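Local structure of putative thioesterase yhdA (Lactococcus lactis subsp. lactis, 3GEK) at residues A[27-41]-A[87-99]. The protein is of unknown function but is probably a thioesterase, perhaps hydrolysing 1,4-dihydroxy-2-naphthoyl-CoA. The protein carries 7 engineered substitutions. Sequence-based numbering, arbitrary orientation.
Sequences IYKFSSKMILSDFHA and KKCEGFVNARGLL. Engineered in segment 87-99: Arg96 (natural residue Cys).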
loop_
_atom_site.group_PDB
_atom_site.type_symbol
_atom_site.label_atom_id
_atom_site.label_comp_id
_atom_site.label_asym_id
_atom_site.label_seq_id
_atom_site.Cartn_x
_atom_site.Cartn_y
_atom_site.Cartn_z
ATOM N N ILE A 27 -10.401 8.994 20.274
ATOM C CA ILE A 27 -9.463 9.302 19.199
ATOM C C ILE A 27 -8.032 9.323 19.740
ATOM O O ILE A 27 -7.663 10.195 20.528
ATOM C CB ILE A 27 -9.813 10.620 18.464
ATOM C CG1 ILE A 27 -11.140 10.470 17.708
ATOM C CG2 ILE A 27 -8.694 11.001 17.486
ATOM C CD1 ILE A 27 -11.787 11.787 17.310
ATOM N N TYR A 28 -7.250 8.334 19.314
ATOM C CA TYR A 28 -5.875 8.157 19.768
ATOM C C TYR A 28 -4.869 8.728 18.778
ATOM O O TYR A 28 -4.984 8.530 17.565
ATOM C CB TYR A 28 -5.578 6.675 20.012
ATOM C CG TYR A 28 -6.247 6.112 21.244
ATOM C CD1 TYR A 28 -5.640 6.208 22.495
ATOM C CD2 TYR A 28 -7.488 5.481 21.162
ATOM C CE1 TYR A 28 -6.254 5.690 23.641
ATOM C CE2 TYR A 28 -8.110 4.961 22.302
ATOM C CZ TYR A 28 -7.487 5.072 23.536
ATOM O OH TYR A 28 -8.094 4.561 24.665
ATOM N N LYS A 29 -3.887 9.440 19.316
ATOM C CA LYS A 29 -2.818 10.022 18.529
ATOM C C LYS A 29 -1.482 9.749 19.211
ATOM O O LYS A 29 -1.443 9.484 20.413
ATOM C CB LYS A 29 -3.016 11.531 18.392
ATOM C CG LYS A 29 -4.179 11.948 17.508
ATOM C CD LYS A 29 -4.458 13.438 17.660
ATOM C CE LYS A 29 -5.530 13.902 16.687
ATOM N NZ LYS A 29 -5.906 15.324 16.935
ATOM N N PHE A 30 -0.402 9.797 18.432
ATOM C CA PHE A 30 0.948 9.872 18.992
ATOM C C PHE A 30 1.799 10.952 18.328
ATOM O O PHE A 30 1.517 11.383 17.209
ATOM C CB PHE A 30 1.665 8.510 19.002
ATOM C CG PHE A 30 2.193 8.069 17.662
ATOM C CD1 PHE A 30 3.424 8.526 17.191
ATOM C CD2 PHE A 30 1.478 7.168 16.886
ATOM C CE1 PHE A 30 3.915 8.112 15.957
ATOM C CE2 PHE A 30 1.973 6.734 15.659
ATOM C CZ PHE A 30 3.191 7.210 15.193
ATOM N N SER A 31 2.822 11.384 19.059
ATOM C CA SER A 31 3.812 12.352 18.614
ATOM C C SER A 31 5.210 11.809 18.905
ATOM O O SER A 31 5.399 11.030 19.846
ATOM C CB SER A 31 3.639 13.660 19.385
ATOM O OG SER A 31 2.915 14.608 18.636
ATOM N N SER A 32 6.185 12.245 18.110
ATOM C CA SER A 32 7.592 11.925 18.341
ATOM C C SER A 32 8.494 12.715 17.407
ATOM O O SER A 32 8.034 13.334 16.449
ATOM C CB SER A 32 7.865 10.426 18.170
ATOM O OG SER A 32 7.738 10.032 16.816
ATOM N N LYS A 33 9.786 12.688 17.705
ATOM C CA LYS A 33 10.794 13.291 16.855
ATOM C C LYS A 33 11.885 12.260 16.619
ATOM O O LYS A 33 12.083 11.356 17.438
ATOM C CB LYS A 33 11.385 14.549 17.504
ATOM C CG LYS A 33 10.376 15.658 17.758
ATOM C CD LYS A 33 11.048 16.966 18.129
ATOM C CE LYS A 33 10.020 18.029 18.521
ATOM N NZ LYS A 33 9.353 17.711 19.818
HETATM N N MSE A 34 12.572 12.385 15.492
HETATM C CA MSE A 34 13.772 11.604 15.248
HETATM C C MSE A 34 14.925 12.537 14.905
HETATM O O MSE A 34 14.875 13.249 13.903
HETATM C CB MSE A 34 13.549 10.580 14.134
HETATM C CG MSE A 34 14.792 9.763 13.806
HETATM SE SE MSE A 34 14.396 8.258 12.645
HETATM C CE MSE A 34 14.155 9.243 10.965
ATOM N N ILE A 35 15.945 12.526 15.739
ATOM C CA ILE A 35 17.110 13.388 15.564
ATOM C C ILE A 35 18.105 12.753 14.593
ATOM O O ILE A 35 18.604 11.656 14.836
ATOM C CB ILE A 35 17.809 13.681 16.905
ATOM C CG1 ILE A 35 16.775 14.060 17.975
ATOM C CG2 ILE A 35 18.882 14.763 16.727
ATOM C CD1 ILE A 35 17.342 14.111 19.390
ATOM N N LEU A 36 18.400 13.468 13.511
ATOM C CA LEU A 36 19.180 12.917 12.398
ATOM C C LEU A 36 20.687 13.110 12.528
ATOM O O LEU A 36 21.164 14.153 12.982
ATOM C CB LEU A 36 18.683 13.478 11.052
ATOM C CG LEU A 36 17.171 13.368 10.780
ATOM C CD1 LEU A 36 16.779 14.095 9.502
ATOM C CD2 LEU A 36 16.728 11.922 10.724
ATOM N N SER A 37 21.417 12.070 12.132
ATOM C CA SER A 37 22.863 12.115 11.906
ATOM C C SER A 37 23.145 11.383 10.599
ATOM O O SER A 37 22.212 11.057 9.862
ATOM C CB SER A 37 23.612 11.434 13.052
ATOM O OG SER A 37 23.394 10.032 13.033
ATOM N N ASP A 38 24.423 11.111 10.328
ATOM C CA ASP A 38 24.847 10.353 9.145
ATOM C C ASP A 38 24.293 8.933 9.136
ATOM O O ASP A 38 24.152 8.323 8.077
ATOM C CB ASP A 38 26.375 10.307 9.043
ATOM C CG ASP A 38 27.022 9.519 10.184
ATOM O OD1 ASP A 38 27.653 8.472 9.895
ATOM O OD2 ASP A 38 26.901 9.943 11.360
ATOM N N PHE A 39 23.988 8.415 10.325
ATOM C CA PHE A 39 23.350 7.113 10.479
ATOM C C PHE A 39 22.122 7.000 9.577
ATOM O O PHE A 39 21.878 5.949 8.990
ATOM C CB PHE A 39 22.961 6.879 11.950
ATOM C CG PHE A 39 22.206 5.594 12.188
ATOM C CD1 PHE A 39 22.882 4.382 12.298
ATOM C CD2 PHE A 39 20.825 5.599 12.307
ATOM C CE1 PHE A 39 22.189 3.191 12.519
ATOM C CE2 PHE A 39 20.124 4.415 12.529
ATOM C CZ PHE A 39 20.809 3.208 12.632
ATOM N N HIS A 40 21.378 8.098 9.458
ATOM C CA HIS A 40 20.106 8.117 8.737
ATOM C C HIS A 40 20.245 8.465 7.246
ATOM O O HIS A 40 19.249 8.506 6.523
ATOM C CB HIS A 40 19.129 9.099 9.406
ATOM C CG HIS A 40 19.078 8.995 10.898
ATOM N ND1 HIS A 40 18.003 8.454 11.569
ATOM C CD2 HIS A 40 19.962 9.377 11.850
ATOM C CE1 HIS A 40 18.226 8.506 12.869
ATOM N NE2 HIS A 40 19.410 9.056 13.067
ATOM N N ALA A 41 21.473 8.701 6.787
ATOM C CA ALA A 41 21.704 9.214 5.437
ATOM C C ALA A 41 21.657 8.145 4.348
ATOM O O ALA A 41 22.005 6.985 4.584
ATOM C CB ALA A 41 23.022 9.974 5.379
ATOM N N LYS A 87 14.165 15.181 2.248
ATOM C CA LYS A 87 14.662 15.772 3.479
ATOM C C LYS A 87 16.178 15.619 3.525
ATOM O O LYS A 87 16.697 14.501 3.515
ATOM C CB LYS A 87 13.995 15.104 4.691
ATOM C CG LYS A 87 14.615 15.414 6.065
ATOM C CD LYS A 87 14.611 16.895 6.409
ATOM C CE LYS A 87 15.118 17.116 7.828
ATOM N NZ LYS A 87 15.676 18.487 8.021
ATOM N N LYS A 88 16.882 16.747 3.547
ATOM C CA LYS A 88 18.323 16.743 3.768
ATOM C C LYS A 88 18.589 16.153 5.148
ATOM O O LYS A 88 17.914 16.501 6.123
ATOM C CB LYS A 88 18.895 18.158 3.667
ATOM C CG LYS A 88 20.396 18.193 3.448
ATOM C CD LYS A 88 20.904 19.609 3.242
ATOM C CE LYS A 88 22.338 19.612 2.725
ATOM N NZ LYS A 88 23.349 19.359 3.794
ATOM N N CYS A 89 19.563 15.253 5.227
ATOM C CA CYS A 89 19.800 14.492 6.450
ATOM C C CYS A 89 20.517 15.328 7.514
ATOM O O CYS A 89 21.721 15.189 7.721
ATOM C CB CYS A 89 20.572 13.210 6.134
ATOM S SG CYS A 89 20.454 11.957 7.415
ATOM N N GLU A 90 19.752 16.201 8.170
ATOM C CA GLU A 90 20.233 17.068 9.248
ATOM C C GLU A 90 19.041 17.564 10.074
ATOM O O GLU A 90 17.907 17.559 9.596
ATOM C CB GLU A 90 21.014 18.266 8.685
ATOM C CG GLU A 90 20.191 19.158 7.749
ATOM C CD GLU A 90 20.982 20.303 7.134
ATOM O OE1 GLU A 90 22.180 20.496 7.471
ATOM O OE2 GLU A 90 20.388 21.017 6.296
ATOM N N GLY A 91 19.303 18.006 11.301
ATOM C CA GLY A 91 18.241 18.461 12.195
ATOM C C GLY A 91 17.384 17.300 12.672
ATOM O O GLY A 91 17.903 16.314 13.190
ATOM N N PHE A 92 16.072 17.412 12.476
ATOM C CA PHE A 92 15.124 16.385 12.928
ATOM C C PHE A 92 13.847 16.360 12.096
ATOM O O PHE A 92 13.524 17.331 11.402
ATOM C CB PHE A 92 14.766 16.595 14.408
ATOM C CG PHE A 92 13.949 17.835 14.669
ATOM C CD1 PHE A 92 14.571 19.062 14.897
ATOM C CD2 PHE A 92 12.559 17.777 14.681
ATOM C CE1 PHE A 92 13.821 20.210 15.131
ATOM C CE2 PHE A 92 11.799 18.926 14.914
ATOM C CZ PHE A 92 12.430 20.140 15.144
ATOM N N VAL A 93 13.133 15.239 12.181
ATOM C CA VAL A 93 11.784 15.107 11.638
ATOM C C VAL A 93 10.777 14.755 12.743
ATOM O O VAL A 93 11.146 14.189 13.779
ATOM C CB VAL A 93 11.693 14.025 10.524
ATOM C CG1 VAL A 93 12.483 14.446 9.275
ATOM C CG2 VAL A 93 12.139 12.652 11.041
ATOM N N ASN A 94 9.511 15.086 12.505
ATOM C CA ASN A 94 8.416 14.679 13.373
ATOM C C ASN A 94 7.693 13.485 12.788
ATOM O O ASN A 94 7.524 13.393 11.576
ATOM C CB ASN A 94 7.410 15.817 13.543
ATOM C CG ASN A 94 8.045 17.084 14.024
ATOM O OD1 ASN A 94 8.269 18.015 13.248
ATOM N ND2 ASN A 94 8.351 17.134 15.312
ATOM N N ALA A 95 7.285 12.562 13.651
ATOM C CA ALA A 95 6.371 11.499 13.257
ATOM C C ALA A 95 5.133 11.615 14.134
ATOM O O ALA A 95 5.225 11.548 15.365
ATOM C CB ALA A 95 7.021 10.132 13.406
ATOM N N ARG A 96 3.986 11.831 13.497
ATOM C CA ARG A 96 2.724 12.005 14.215
ATOM C C ARG A 96 1.725 11.006 13.671
ATOM O O ARG A 96 1.618 10.822 12.451
ATOM C CB ARG A 96 2.179 13.427 14.053
ATOM C CG ARG A 96 3.085 14.512 14.608
ATOM C CD ARG A 96 2.360 15.841 14.637
ATOM N NE ARG A 96 3.186 16.920 15.174
ATOM C CZ ARG A 96 3.967 17.712 14.442
ATOM N NH1 ARG A 96 4.046 17.552 13.128
ATOM N NH2 ARG A 96 4.671 18.669 15.031
ATOM N N GLY A 97 1.014 10.353 14.582
ATOM C CA GLY A 97 0.096 9.292 14.220
ATOM C C GLY A 97 -1.327 9.591 14.626
ATOM O O GLY A 97 -1.568 10.265 15.623
ATOM N N LEU A 98 -2.260 9.091 13.826
ATOM C CA LEU A 98 -3.676 9.085 14.149
ATOM C C LEU A 98 -4.185 7.657 14.012
ATOM O O LEU A 98 -3.990 7.025 12.976
ATOM C CB LEU A 98 -4.443 10.011 13.196
ATOM C CG LEU A 98 -5.975 9.986 13.234
ATOM C CD1 LEU A 98 -6.496 10.514 14.564
ATOM C CD2 LEU A 98 -6.560 10.794 12.082
ATOM N N LEU A 99 -4.831 7.144 15.053
ATOM C CA LEU A 99 -5.392 5.805 14.981
ATOM C C LEU A 99 -6.722 5.830 14.220
ATOM O O LEU A 99 -7.713 6.372 14.699
ATOM C CB LEU A 99 -5.549 5.204 16.381
ATOM C CG LEU A 99 -6.028 3.754 16.498
ATOM C CD1 LEU A 99 -4.993 2.785 15.949
ATOM C CD2 LEU A 99 -6.345 3.436 17.952
#
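The ring of Phe30 lies flat across the backbone of Gly97, whose CA sits 3.8 Å from the ring centroid on one face. Phe30 CG stands between the backbone N and the carbonyl carbon (chi1 77°), which swings the ring over Gly97; a CB on Gly97 would strike Phe30 CE2, so the ring can lie this close only over a glycine. Helix 49-68 adds Thr59 and Ala63 around the same ring, and Trp109 meets it edge-to-face. A serine in place of Phe30 would probably leave the groove over Gly97 unfilled and deprive Trp109 of an edge-to-face partner. Antiparallel strands 28-35 and 92-99 are joined by backbone hydrogen bonds, Phe30 pairing with Gly97 in both directions, inside the curved sheet of a hotdog fold, where Phe30, Ser32, Met34, Val93 and Ala95 share the face on which the long helix packs. There Ser32 OG donates a hydrogen bond to Ala95 O (3.3 Å), while Met34 CE rests against Val93 CG2 at 4.0 Å. On the other face, Lys33 runs alongside Phe92, its CD 3.8 Å from Phe92 CE2, before NZ reaches a salt bridge with Asp11. Further along, Leu36 pushes CD1 into the bend of 87-91, 3.6 Å from Glu90 O and 3.8 Å from Lys87 CE, as its own N binds Gly91 O. Cys89 returns the gesture: SG plugs the turn at 37-41, 3.1 Å from Ser37 O and 3.7 Å from His40 CB.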